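Local coordinates for computational designed protein based on evolution (Synthetic construct, PDB 6JCC), which has no known biological activity but is a computationally designed, evolution-based all-helical protein matching the caspase recruitment domain family, at residues Glu14-Ile19 with Asp88-Tyr93. Residues are numbered along the deposited sequence; the frame is centred on the assembly and turned at random.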
# COMPACT_ATOMS: atom_id res chain seq x y z
N GLU A 14 9.12 -0.17 -4.15
CA GLU A 14 10.00 -0.98 -3.31
C GLU A 14 9.43 -1.21 -1.91
O GLU A 14 9.51 -2.31 -1.38
CB GLU A 14 11.38 -0.32 -3.20
N ILE A 15 8.85 -0.16 -1.33
CA ILE A 15 8.24 -0.25 0.00
C ILE A 15 7.01 -1.14 -0.00
O ILE A 15 6.84 -1.95 0.90
CB ILE A 15 7.90 1.15 0.56
CG1 ILE A 15 9.20 1.92 0.80
CG2 ILE A 15 7.14 1.05 1.88
CD1 ILE A 15 9.05 3.40 0.65
N LEU A 16 6.16 -0.99 -1.02
CA LEU A 16 4.99 -1.86 -1.16
C LEU A 16 5.40 -3.33 -1.31
O LEU A 16 4.82 -4.20 -0.67
CB LEU A 16 4.12 -1.42 -2.34
CG LEU A 16 3.38 -0.09 -2.19
CD1 LEU A 16 2.78 0.34 -3.51
CD2 LEU A 16 2.31 -0.14 -1.11
N ALA A 17 6.42 -3.59 -2.12
CA ALA A 17 6.96 -4.95 -2.28
C ALA A 17 7.53 -5.50 -0.96
O ALA A 17 7.32 -6.67 -0.65
CB ALA A 17 8.03 -4.98 -3.36
N GLU A 18 8.23 -4.67 -0.21
CA GLU A 18 8.79 -5.06 1.08
C GLU A 18 7.69 -5.37 2.11
O GLU A 18 7.80 -6.34 2.86
CB GLU A 18 9.74 -3.99 1.61
CG GLU A 18 10.45 -4.36 2.90
CD GLU A 18 11.55 -3.38 3.29
OE1 GLU A 18 11.71 -2.34 2.62
OE2 GLU A 18 12.25 -3.65 4.29
N ILE A 19 6.65 -4.55 2.14
CA ILE A 19 5.48 -4.81 3.00
C ILE A 19 4.89 -6.17 2.64
O ILE A 19 4.68 -7.01 3.52
CB ILE A 19 4.40 -3.70 2.86
CG1 ILE A 19 4.89 -2.41 3.51
CG2 ILE A 19 3.09 -4.12 3.53
CD1 ILE A 19 4.16 -1.17 3.03
N ASP A 88 6.90 4.45 8.43
CA ASP A 88 7.59 5.73 8.23
C ASP A 88 8.02 5.93 6.78
O ASP A 88 7.86 7.02 6.24
CB ASP A 88 8.82 5.84 9.14
CG ASP A 88 8.46 5.95 10.60
OD1 ASP A 88 7.35 6.39 10.94
OD2 ASP A 88 9.32 5.60 11.42
N LYS A 89 8.57 4.89 6.18
CA LYS A 89 8.99 4.94 4.77
C LYS A 89 7.80 5.13 3.84
O LYS A 89 7.88 5.92 2.89
CB LYS A 89 9.76 3.67 4.37
CG LYS A 89 11.16 3.60 4.94
CD LYS A 89 11.78 2.23 4.73
CE LYS A 89 13.23 2.17 5.18
NZ LYS A 89 13.40 2.48 6.63
N LEU A 90 6.71 4.42 4.10
CA LEU A 90 5.51 4.55 3.28
C LEU A 90 4.91 5.95 3.35
O LEU A 90 4.59 6.54 2.32
CB LEU A 90 4.46 3.51 3.66
CG LEU A 90 3.23 3.47 2.76
CD1 LEU A 90 3.56 3.16 1.31
CD2 LEU A 90 2.29 2.42 3.31
N LYS A 91 4.78 6.49 4.57
CA LYS A 91 4.29 7.86 4.77
C LYS A 91 5.13 8.90 4.02
O LYS A 91 4.59 9.86 3.48
CB LYS A 91 4.23 8.19 6.27
N LYS A 92 6.45 8.69 4.00
CA LYS A 92 7.39 9.58 3.31
C LYS A 92 7.15 9.63 1.80
O LYS A 92 7.11 10.71 1.21
CB LYS A 92 8.83 9.13 3.58
CG LYS A 92 9.92 10.04 3.03
CD LYS A 92 11.29 9.39 3.18
CE LYS A 92 12.42 10.36 2.91
NZ LYS A 92 13.75 9.68 2.93
N TYR A 93 7.00 8.46 1.18
CA TYR A 93 6.91 8.36 -0.29
C TYR A 93 5.49 8.34 -0.86
O TYR A 93 5.33 8.41 -2.08
CB TYR A 93 7.71 7.15 -0.78
CG TYR A 93 9.20 7.33 -0.56
CD1 TYR A 93 9.94 8.22 -1.34
CD2 TYR A 93 9.87 6.62 0.43
CE1 TYR A 93 11.30 8.39 -1.13
CE2 TYR A 93 11.23 6.78 0.64
CZ TYR A 93 11.94 7.67 -0.14
OH TYR A 93 13.29 7.83 0.07
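Ile15 carries this contact, packing its side chain against Lys89, Leu90 and Tyr93 on the closing helix of the fold. With CG1 anti to the carbonyl carbon (chi1 -66°) and CG2 anti to the backbone N, the two branches diverge from CB and meet different partners. The longer branch ends at CD1, which approaches the Tyr93 ring obliquely, 3.3 Å from CD2. The same methyl lies 3.6 Å from the carbonyl O of Lys89, an apolar touch on the helix backbone, and 3.8 Å from Lys89 CB. The other branch, Ile15 CG2, rests 4.0 Å from Leu90 CB. One turn further along helix 6-22, Ile19 CD1 meets Leu90 CD2 at 4.1 Å, the two side chains crossing at about a right angle, while Leu16 CD2 comes more loosely to Leu90 CD1. An alanine in place of Ile15 would probably open a gap beside the Tyr93 ring and Leu90, which would lose the CD1 and CG2 methyls packed on them. The solvent side is much looser. There Lys89 lends its CB to Ile15 but carries its amine away from helix 6-22, and NZ lies 6.5 Å from Glu18 OE1, too far for a salt bridge, so any attraction is probably weak. Lys92 CG lies over the centre of one face of the Tyr93 ring, which also stacks with Phe11; the backbone O of Tyr93 accepts a hydrogen bond from Gln8 NE2. The two segments run nearly antiparallel, at 152°, pairing the first and last helices of a six-helix bundle consistent with the death fold. Toward the interior, Leu90 and Ile19 both pack on Leu78 of helix 68-80, and Leu16 reaches Ala56, Ile60 and Ile63 of helix 52-63.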